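Local coordinates for protein toxin coregulated pilin (Vibrio cholerae, PDB 3HRV) that is the major subunit of the toxin-coregulated pilus, a type IV pilus essential for bacterial aggregation and colonization of the host small intestine, at residues Met26-Gln37 and Thr115-Phe124; Ile103-Lys114 and Leu178-Phe189. One frame throughout, in Å; residues are numbered along the deposited sequence.

How the contacts relate
The chain enters through helix 24-44, whose 26-37 part forms one side of contact 1. It then passes strand 87-93 and reaches strand 100-108 and the start of helix 110-120, which supply 103-114 for contact 2. The rest of that helix and the turn after it supply 115-124 for contact 1. Contact 1 thus closes a loop across 77 intervening residues. The chain returns only near its C terminus, where 178-189 closes contact 2 across 63 residues. The two loops cross, because 103-114 falls inside the first and 178-189 lies beyond it. Contact 2 joins two neighbouring strands and clips a loop to helix 110-120, while contact 1 sets helix 24-44 beside it. Phe124 and Val120 rest on Phe189.

Contact 1: Met26-Gln37 and Thr115-Phe124; sequences MTKAAQNLNSVQ and TLVTSVGDMF
Ala30 and Val120 mark the tightest fit between the two helices. Ala30 CB sits 3.5 Å from Val120 CG1, closer than carbons usually pack. The small alanine leaves a shallow hollow, and the valine branch fills it. The other branch, Val120 CG2, meets Leu33 CD1 at 3.8 Å, and these two side chains cross at about a right angle. Toward the N-terminal end of 26-37, the bent chain of Met26 (chi2 -63°) lays SD and CE against the start of 115-124. Met26 SD lies 3.8 Å from Thr115 CG2 and also touches Leu116. Leu116 swings CG away from its own backbone N (chi1 -178°), which brings Leu116 CD1 within 3.8 Å of Ala29 CB. At the other end Met123 supplies the next bump. Its methyl group rests near Ala30 O and Leu33 CB, and its sulfur lies against the Asn34 amide. The Phe124 ring fills the next hollow, with Leu33 O at its edge and Gln37 CB 3.7 Å from Phe124 CE2. No direct hydrogen bond joins the segments. A water lies between Met26 O and Ser119 OG, but its contact with Met26 O is unusually short and doubtful in detail. The axes of 26-37 and 115-120 approach to 10.1 Å and cross at -53°. Leu33 and Leu116 also touch strands 100-108 and 185-191. The N-terminal helix of this type IV pilin thus packs on the antiparallel sheet, beside helix 110-120 and the turn that follows.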
loop_
_atom_site.group_PDB
_atom_site.type_symbol
_atom_site.label_atom_id
_atom_site.label_comp_id
_atom_site.label_asym_id
_atom_site.label_seq_id
_atom_site.Cartn_x
_atom_site.Cartn_y
_atom_site.Cartn_z
ATOM N N MET A 26 -5.740 -2.723 13.728
ATOM C CA MET A 26 -5.192 -3.656 12.750
ATOM C C MET A 26 -6.300 -4.419 12.038
ATOM O O MET A 26 -6.219 -4.675 10.837
ATOM C CB MET A 26 -4.235 -4.640 13.426
ATOM C CG MET A 26 -2.878 -4.046 13.751
ATOM S SD MET A 26 -1.952 -3.542 12.276
ATOM C CE MET A 26 -0.742 -2.463 13.016
ATOM N N THR A 27 -7.339 -4.784 12.782
ATOM C CA THR A 27 -8.466 -5.506 12.209
ATOM C C THR A 27 -9.179 -4.611 11.200
ATOM O O THR A 27 -9.552 -5.056 10.113
ATOM C CB THR A 27 -9.456 -5.941 13.476
ATOM O OG1 THR A 27 -9.968 -4.740 14.069
ATOM C CG2 THR A 27 -8.729 -6.756 14.537
ATOM N N LYS A 28 -9.362 -3.346 11.563
ATOM C CA LYS A 28 -10.024 -2.390 10.682
ATOM C C LYS A 28 -9.162 -2.095 9.458
ATOM O O LYS A 28 -9.669 -1.973 8.345
ATOM C CB LYS A 28 -10.314 -1.087 11.430
ATOM C CG LYS A 28 -10.547 0.116 10.527
ATOM C CD LYS A 28 -11.413 1.157 11.223
ATOM C CE LYS A 28 -12.264 0.534 12.322
ATOM N NZ LYS A 28 -13.584 1.206 12.471
ATOM N N ALA A 29 -7.777 -2.023 9.720
ATOM C CA ALA A 29 -6.933 -1.691 8.581
ATOM C C ALA A 29 -6.949 -2.831 7.570
ATOM O O ALA A 29 -7.077 -2.604 6.364
ATOM C CB ALA A 29 -5.513 -1.426 9.047
ATOM N N ALA A 30 -7.049 -4.034 7.972
ATOM C CA ALA A 30 -7.137 -5.169 7.063
ATOM C C ALA A 30 -8.455 -5.162 6.296
ATOM O O ALA A 30 -8.484 -5.394 5.085
ATOM C CB ALA A 30 -6.985 -6.472 7.840
ATOM N N GLN A 31 -9.549 -4.889 7.000
ATOM C CA GLN A 31 -10.861 -4.855 6.371
ATOM C C GLN A 31 -10.946 -3.700 5.378
ATOM O O GLN A 31 -11.453 -3.858 4.267
ATOM C CB GLN A 31 -11.952 -4.696 7.429
ATOM C CG GLN A 31 -12.039 -5.844 8.414
ATOM C CD GLN A 31 -12.986 -5.546 9.559
ATOM O OE1 GLN A 31 -13.608 -4.484 9.602
ATOM N NE2 GLN A 31 -13.099 -6.481 10.495
ATOM N N ASN A 32 -10.447 -2.537 5.783
ATOM C CA ASN A 32 -10.482 -1.363 4.926
ATOM C C ASN A 32 -9.642 -1.535 3.667
ATOM O O ASN A 32 -10.095 -1.214 2.570
ATOM C CB ASN A 32 -10.011 -0.129 5.696
ATOM C CG ASN A 32 -10.998 0.303 6.762
ATOM O OD1 ASN A 32 -12.039 -0.325 6.955
ATOM N ND2 ASN A 32 -10.674 1.382 7.460
ATOM N N LEU A 33 -8.422 -2.036 3.827
ATOM C CA LEU A 33 -7.548 -2.246 2.681
ATOM C C LEU A 33 -8.196 -3.204 1.692
ATOM O O LEU A 33 -8.106 -3.010 0.481
ATOM C CB LEU A 33 -6.193 -2.792 3.133
ATOM C CG LEU A 33 -5.256 -1.742 3.737
ATOM C CD1 LEU A 33 -4.123 -2.425 4.484
ATOM C CD2 LEU A 33 -4.711 -0.849 2.627
ATOM N N ASN A 34 -8.861 -4.231 2.206
ATOM C CA ASN A 34 -9.522 -5.199 1.338
ATOM C C ASN A 34 -10.662 -4.541 0.568
ATOM O O ASN A 34 -10.760 -4.674 -0.653
ATOM C CB ASN A 34 -10.070 -6.368 2.158
ATOM C CG ASN A 34 -10.096 -7.663 1.372
ATOM O OD1 ASN A 34 -9.495 -7.761 0.301
ATOM N ND2 ASN A 34 -10.798 -8.661 1.895
ATOM N N SER A 35 -11.520 -3.825 1.288
ATOM C CA SER A 35 -12.659 -3.154 0.676
ATOM C C SER A 35 -12.227 -2.162 -0.397
ATOM O O SER A 35 -12.812 -2.104 -1.477
ATOM C CB SER A 35 -13.473 -2.423 1.747
ATOM O OG SER A 35 -14.041 -3.334 2.671
ATOM N N VAL A 36 -11.191 -1.388 -0.095
ATOM C CA VAL A 36 -10.697 -0.390 -1.030
ATOM C C VAL A 36 -10.037 -0.997 -2.270
ATOM O O VAL A 36 -10.319 -0.569 -3.387
ATOM C CB VAL A 36 -9.707 0.573 -0.325
ATOM C CG1 VAL A 36 -9.055 1.507 -1.340
ATOM C CG2 VAL A 36 -10.450 1.382 0.732
ATOM N N GLN A 37 -9.185 -2.000 -2.085
ATOM C CA GLN A 37 -8.522 -2.594 -3.245
ATOM C C GLN A 37 -9.527 -3.306 -4.152
ATOM O O GLN A 37 -9.393 -3.278 -5.371
ATOM C CB GLN A 37 -7.397 -3.543 -2.805
ATOM C CG GLN A 37 -7.850 -4.775 -2.052
ATOM C CD GLN A 37 -8.055 -5.965 -2.969
ATOM O OE1 GLN A 37 -7.421 -6.069 -4.018
ATOM N NE2 GLN A 37 -8.949 -6.868 -2.577
ATOM N N THR A 115 3.612 -5.159 11.929
ATOM C CA THR A 115 2.382 -5.906 12.122
ATOM C C THR A 115 1.428 -5.794 10.941
ATOM O O THR A 115 0.855 -6.791 10.502
ATOM C CB THR A 115 1.677 -5.434 13.399
ATOM O OG1 THR A 115 2.544 -5.652 14.520
ATOM C CG2 THR A 115 0.381 -6.200 13.612
ATOM N N LEU A 116 1.261 -4.584 10.421
ATOM C CA LEU A 116 0.359 -4.380 9.297
ATOM C C LEU A 116 0.842 -5.097 8.040
ATOM O O LEU A 116 0.076 -5.794 7.377
ATOM C CB LEU A 116 0.200 -2.885 9.011
ATOM C CG LEU A 116 -0.779 -2.557 7.882
ATOM C CD1 LEU A 116 -2.176 -3.020 8.271
ATOM C CD2 LEU A 116 -0.771 -1.066 7.615
ATOM N N VAL A 117 2.114 -4.923 7.707
ATOM C CA VAL A 117 2.665 -5.566 6.522
ATOM C C VAL A 117 2.493 -7.080 6.560
ATOM O O VAL A 117 2.109 -7.692 5.563
ATOM C CB VAL A 117 4.166 -5.238 6.361
ATOM C CG1 VAL A 117 4.778 -6.094 5.258
ATOM C CG2 VAL A 117 4.337 -3.768 6.029
ATOM N N THR A 118 2.765 -7.688 7.709
ATOM C CA THR A 118 2.656 -9.138 7.815
ATOM C C THR A 118 1.232 -9.651 8.002
ATOM O O THR A 118 0.978 -10.845 7.848
ATOM C CB THR A 118 3.549 -9.683 8.954
ATOM O OG1 THR A 118 3.152 -9.104 10.199
ATOM C CG2 THR A 118 5.010 -9.342 8.693
ATOM N N SER A 119 0.301 -8.759 8.318
ATOM C CA SER A 119 -1.081 -9.176 8.511
ATOM C C SER A 119 -1.938 -9.030 7.255
ATOM O O SER A 119 -2.923 -9.749 7.090
ATOM C CB SER A 119 -1.719 -8.392 9.663
ATOM O OG SER A 119 -3.130 -8.439 9.596
ATOM N N VAL A 120 -1.567 -8.115 6.363
ATOM C CA VAL A 120 -2.348 -7.907 5.145
ATOM C C VAL A 120 -1.528 -8.066 3.866
ATOM O O VAL A 120 -2.074 -8.038 2.763
ATOM C CB VAL A 120 -2.998 -6.501 5.130
ATOM C CG1 VAL A 120 -3.807 -6.289 6.400
ATOM C CG2 VAL A 120 -1.933 -5.428 4.990
ATOM N N GLY A 121 -0.222 -8.241 4.022
ATOM C CA GLY A 121 0.658 -8.387 2.874
ATOM C C GLY A 121 0.279 -9.422 1.829
ATOM O O GLY A 121 0.482 -9.196 0.639
ATOM N N ASP A 122 -0.266 -10.558 2.258
ATOM C CA ASP A 122 -0.644 -11.615 1.323
ATOM C C ASP A 122 -1.745 -11.212 0.349
ATOM O O ASP A 122 -1.940 -11.855 -0.683
ATOM C CB ASP A 122 -1.078 -12.869 2.086
ATOM C CG ASP A 122 -2.400 -12.683 2.805
ATOM O OD1 ASP A 122 -3.358 -13.424 2.498
ATOM O OD2 ASP A 122 -2.481 -11.789 3.674
ATOM N N MET A 123 -2.608 -9.977 0.705
ATOM C CA MET A 123 -3.665 -9.520 -0.185
ATOM C C MET A 123 -3.133 -8.633 -1.309
ATOM O O MET A 123 -3.855 -8.329 -2.257
ATOM C CB MET A 123 -4.722 -8.760 0.623
ATOM C CG MET A 123 -5.474 -9.606 1.633
ATOM S SD MET A 123 -6.650 -8.631 2.588
ATOM C CE MET A 123 -6.037 -7.001 2.315
ATOM N N PHE A 124 -1.777 -8.346 -1.216
ATOM C CA PHE A 124 -1.197 -7.446 -2.214
ATOM C C PHE A 124 0.068 -7.965 -2.884
ATOM O O PHE A 124 0.999 -8.405 -2.217
ATOM C CB PHE A 124 -0.873 -6.087 -1.584
ATOM C CG PHE A 124 -2.078 -5.331 -1.116
ATOM C CD1 PHE A 124 -2.531 -5.458 0.193
ATOM C CD2 PHE A 124 -2.771 -4.500 -1.990
ATOM C CE1 PHE A 124 -3.660 -4.767 0.621
ATOM C CE2 PHE A 124 -3.900 -3.805 -1.571
ATOM C CZ PHE A 124 -4.345 -3.940 -0.262
HETATM O O HOH W 1 -4.647 -6.334 9.919
#

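Contact 2: Ile103-Lys114 and Leu178-Phe189; sequences ITVGGLTQAQCK and LCTGTAPFTVAF. With SO4 (sulfate ion), chain E.
Leu108 O accepts from Phe185 N at 2.8 Å, with the donor in the carbonyl plane on a lone pair. Leu108 O also lies at the edge of the Phe185 ring, 3.4 Å from Phe185 CD1. Phe185 O receives Leu108 N in return. Gly107 and Leu108 together stand opposite the single residue Phe185, a G1 beta bulge, with Gly107 at positive phi. A water joins Gly107 N to Thr186 OG1. Beyond the bulge, Val105 pairs with Val187 and Ile103 with Phe189, each through two backbone hydrogen bonds. Leu108 CD1 meets Val187 CG2 at 3.8 Å, the side chains crossing at about a right angle. Val105 CG2 comes to the edge of the Phe189 ring, and Val187 CG1 lies over one of its faces.

Thr109 is the N-cap of helix 110-120. A capping box fixes this turn: Thr109 OG1 accepts from Gln112 N, and Gln112 OE1 accepts from Thr109 N at 3.0 Å. Gln112 NE2 donates to a sulfate, probably from the crystallisation liquor. One turn on, Cys113 carries SG anti to its N (chi1 -180°), and Cys113 SG bonds Cys179 SG at 2.0 Å (chi3 -80°). Cys113 SG makes an oblique sulfur-aromatic contact with Phe185, 4.7 Å from the ring centroid. Gln110 NE2 reaches Cys179 O at 3.0 Å, and the extended Lys114 chain runs beside Leu178 O. The disulfide ties the start of helix 110-120 to the chain before the last strand. It bounds the D-region characteristic of type IV pilins, which itself contributes strands to the sheet.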
loop_
_atom_site.group_PDB
_atom_site.type_symbol
_atom_site.label_atom_id
_atom_site.label_comp_id
_atom_site.label_asym_id
_atom_site.label_seq_id
_atom_site.Cartn_x
_atom_site.Cartn_y
_atom_site.Cartn_z
ATOM N N ILE A 103 -2.482 1.660 -2.269
ATOM C CA ILE A 103 -3.192 2.273 -1.160
ATOM C C ILE A 103 -2.122 2.579 -0.126
ATOM O O ILE A 103 -1.383 1.686 0.301
ATOM C CB ILE A 103 -4.229 1.313 -0.562
ATOM C CG1 ILE A 103 -5.163 0.817 -1.666
ATOM C CG2 ILE A 103 -5.028 2.024 0.530
ATOM C CD1 ILE A 103 -6.033 -0.338 -1.256
ATOM N N THR A 104 -2.029 3.841 0.270
ATOM C CA THR A 104 -1.017 4.235 1.232
ATOM C C THR A 104 -1.550 4.387 2.650
ATOM O O THR A 104 -2.544 5.070 2.888
ATOM C CB THR A 104 -0.324 5.543 0.796
ATOM O OG1 THR A 104 -1.299 6.580 0.630
ATOM C CG2 THR A 104 0.407 5.333 -0.529
ATOM N N VAL A 105 -0.870 3.726 3.580
ATOM C CA VAL A 105 -1.224 3.758 4.991
ATOM C C VAL A 105 -0.029 4.361 5.714
ATOM O O VAL A 105 0.985 3.687 5.924
ATOM C CB VAL A 105 -1.481 2.334 5.532
ATOM C CG1 VAL A 105 -2.011 2.401 6.958
ATOM C CG2 VAL A 105 -2.474 1.607 4.627
ATOM N N GLY A 106 -0.156 5.634 6.081
ATOM C CA GLY A 106 0.929 6.325 6.758
ATOM C C GLY A 106 0.729 6.541 8.246
ATOM O O GLY A 106 -0.239 6.057 8.834
ATOM N N GLY A 107 1.661 7.271 8.852
ATOM C CA GLY A 107 1.594 7.555 10.275
ATOM C C GLY A 107 1.835 6.333 11.140
ATOM O O GLY A 107 1.445 6.306 12.306
ATOM N N LEU A 108 2.495 5.327 10.576
ATOM C CA LEU A 108 2.759 4.084 11.292
ATOM C C LEU A 108 4.044 4.062 12.112
ATOM O O LEU A 108 5.098 4.498 11.648
ATOM C CB LEU A 108 2.817 2.920 10.301
ATOM C CG LEU A 108 1.610 2.713 9.388
ATOM C CD1 LEU A 108 1.949 1.680 8.329
ATOM C CD2 LEU A 108 0.414 2.267 10.207
ATOM N N THR A 109 3.953 3.552 13.333
ATOM C CA THR A 109 5.141 3.415 14.164
ATOM C C THR A 109 5.821 2.188 13.569
ATOM O O THR A 109 5.231 1.491 12.740
ATOM C CB THR A 109 4.791 3.100 15.628
ATOM O OG1 THR A 109 4.054 1.874 15.689
ATOM C CG2 THR A 109 3.969 4.221 16.234
ATOM N N GLN A 110 7.050 1.906 13.983
ATOM C CA GLN A 110 7.737 0.744 13.443
ATOM C C GLN A 110 6.961 -0.530 13.755
ATOM O O GLN A 110 6.858 -1.422 12.915
ATOM C CB GLN A 110 9.152 0.643 14.012
ATOM C CG GLN A 110 9.997 -0.418 13.329
ATOM C CD GLN A 110 11.438 -0.388 13.785
ATOM O OE1 GLN A 110 11.752 -0.777 14.909
ATOM N NE2 GLN A 110 12.324 0.085 12.914
ATOM N N ALA A 111 6.411 -0.611 14.964
ATOM C CA ALA A 111 5.651 -1.788 15.379
ATOM C C ALA A 111 4.393 -1.977 14.534
ATOM O O ALA A 111 4.054 -3.095 14.143
ATOM C CB ALA A 111 5.276 -1.677 16.853
ATOM N N GLN A 112 3.697 -0.884 14.253
ATOM C CA GLN A 112 2.485 -0.968 13.448
ATOM C C GLN A 112 2.822 -1.356 12.014
ATOM O O GLN A 112 2.089 -2.101 11.369
ATOM C CB GLN A 112 1.747 0.367 13.486
ATOM C CG GLN A 112 1.273 0.733 14.885
ATOM C CD GLN A 112 0.653 2.106 14.956
ATOM O OE1 GLN A 112 1.143 3.049 14.339
ATOM N NE2 GLN A 112 -0.425 2.233 15.725
ATOM N N CYS A 113 3.947 -0.851 11.522
ATOM C CA CYS A 113 4.388 -1.152 10.170
ATOM C C CYS A 113 4.670 -2.650 10.029
ATOM O O CYS A 113 4.208 -3.287 9.084
ATOM C CB CYS A 113 5.640 -0.330 9.868
ATOM S SG CYS A 113 6.412 -0.500 8.226
ATOM N N LYS A 114 5.420 -3.215 10.971
ATOM C CA LYS A 114 5.741 -4.641 10.912
ATOM C C LYS A 114 4.480 -5.491 10.984
ATOM O O LYS A 114 4.294 -6.424 10.202
ATOM C CB LYS A 114 6.664 -5.044 12.066
ATOM C CG LYS A 114 8.061 -4.445 12.021
ATOM C CD LYS A 114 8.923 -5.036 13.134
ATOM C CE LYS A 114 10.316 -4.435 13.152
ATOM N NZ LYS A 114 11.194 -5.123 14.143
ATOM N N LEU A 178 12.478 -5.743 8.534
ATOM C CA LEU A 178 11.199 -5.165 8.124
ATOM C C LEU A 178 10.920 -3.821 8.791
ATOM O O LEU A 178 10.944 -3.700 10.020
ATOM C CB LEU A 178 10.056 -6.132 8.436
ATOM C CG LEU A 178 8.646 -5.672 8.059
ATOM C CD1 LEU A 178 8.566 -5.362 6.568
ATOM C CD2 LEU A 178 7.661 -6.765 8.434
ATOM N N CYS A 179 10.644 -2.815 7.966
ATOM C CA CYS A 179 10.347 -1.468 8.440
ATOM C C CYS A 179 11.472 -0.841 9.254
ATOM O O CYS A 179 11.222 -0.036 10.147
ATOM C CB CYS A 179 9.072 -1.476 9.278
ATOM S SG CYS A 179 7.597 -2.136 8.439
ATOM N N THR A 180 12.711 -1.198 8.942
ATOM C CA THR A 180 13.842 -0.633 9.666
ATOM C C THR A 180 13.943 0.854 9.365
ATOM O O THR A 180 13.602 1.296 8.264
ATOM C CB THR A 180 15.174 -1.305 9.263
ATOM O OG1 THR A 180 16.252 -0.676 9.963
ATOM C CG2 THR A 180 15.415 -1.181 7.760
ATOM N N GLY A 181 14.388 1.633 10.345
ATOM C CA GLY A 181 14.530 3.054 10.108
ATOM C C GLY A 181 13.877 3.990 11.099
ATOM O O GLY A 181 13.795 3.710 12.299
ATOM N N THR A 182 13.403 5.114 10.572
ATOM C CA THR A 182 12.778 6.159 11.366
ATOM C C THR A 182 11.287 6.292 11.084
ATOM O O THR A 182 10.874 6.376 9.930
ATOM C CB THR A 182 13.438 7.519 11.068
ATOM O OG1 THR A 182 14.858 7.404 11.228
ATOM C CG2 THR A 182 12.904 8.589 11.999
ATOM N N ALA A 183 10.484 6.307 12.143
ATOM C CA ALA A 183 9.041 6.465 12.007
ATOM C C ALA A 183 8.772 7.955 11.805
ATOM O O ALA A 183 9.621 8.788 12.127
ATOM C CB ALA A 183 8.341 5.970 13.263
ATOM N N PRO A 184 7.592 8.315 11.270
ATOM C CA PRO A 184 6.506 7.427 10.855
ATOM C C PRO A 184 6.752 6.781 9.500
ATOM O O PRO A 184 7.424 7.347 8.634
ATOM C CB PRO A 184 5.305 8.359 10.818
ATOM C CG PRO A 184 5.912 9.611 10.273
ATOM C CD PRO A 184 7.205 9.724 11.070
ATOM N N PHE A 185 6.198 5.591 9.326
ATOM C CA PHE A 185 6.335 4.880 8.071
ATOM C C PHE A 185 5.027 4.923 7.309
ATOM O O PHE A 185 3.952 5.025 7.901
ATOM C CB PHE A 185 6.690 3.414 8.302
ATOM C CG PHE A 185 7.985 3.207 9.019
ATOM C CD1 PHE A 185 8.043 3.258 10.408
ATOM C CD2 PHE A 185 9.154 2.978 8.305
ATOM C CE1 PHE A 185 9.251 3.082 11.077
ATOM C CE2 PHE A 185 10.367 2.802 8.961
ATOM C CZ PHE A 185 10.416 2.854 10.349
ATOM N N THR A 186 5.133 4.857 5.990
ATOM C CA THR A 186 3.962 4.812 5.135
ATOM C C THR A 186 4.173 3.577 4.286
ATOM O O THR A 186 5.229 3.408 3.680
ATOM C CB THR A 186 3.849 6.028 4.197
ATOM O OG1 THR A 186 3.719 7.228 4.968
ATOM C CG2 THR A 186 2.619 5.883 3.306
ATOM N N VAL A 187 3.182 2.699 4.260
ATOM C CA VAL A 187 3.292 1.495 3.458
ATOM C C VAL A 187 2.324 1.597 2.294
ATOM O O VAL A 187 1.150 1.925 2.468
ATOM C CB VAL A 187 2.967 0.230 4.273
ATOM C CG1 VAL A 187 3.120 -1.004 3.393
ATOM C CG2 VAL A 187 3.892 0.138 5.479
ATOM N N ALA A 188 2.836 1.341 1.098
ATOM C CA ALA A 188 2.020 1.383 -0.102
ATOM C C ALA A 188 1.707 -0.052 -0.499
ATOM O O ALA A 188 2.613 -0.832 -0.795
ATOM C CB ALA A 188 2.774 2.085 -1.223
ATOM N N PHE A 189 0.425 -0.405 -0.471
ATOM C CA PHE A 189 -0.016 -1.741 -0.843
ATOM C C PHE A 189 -0.581 -1.621 -2.246
ATOM O O PHE A 189 -1.596 -0.957 -2.465
ATOM C CB PHE A 189 -1.084 -2.238 0.135
ATOM C CG PHE A 189 -0.579 -2.413 1.540
ATOM C CD1 PHE A 189 -0.692 -1.384 2.471
ATOM C CD2 PHE A 189 0.037 -3.600 1.923
ATOM C CE1 PHE A 189 -0.200 -1.536 3.769
ATOM C CE2 PHE A 189 0.535 -3.765 3.216
ATOM C CZ PHE A 189 0.415 -2.729 4.140
HETATM S S SO4 E . -2.514 -0.340 17.280
HETATM O O1 SO4 E . -1.153 -0.017 17.284
HETATM O O2 SO4 E . -2.731 -1.381 16.365
HETATM O O3 SO4 E . -3.350 0.773 16.874
HETATM O O4 SO4 E . -2.785 -0.743 18.585
HETATM O O HOH W 2 4.128 8.524 7.336
#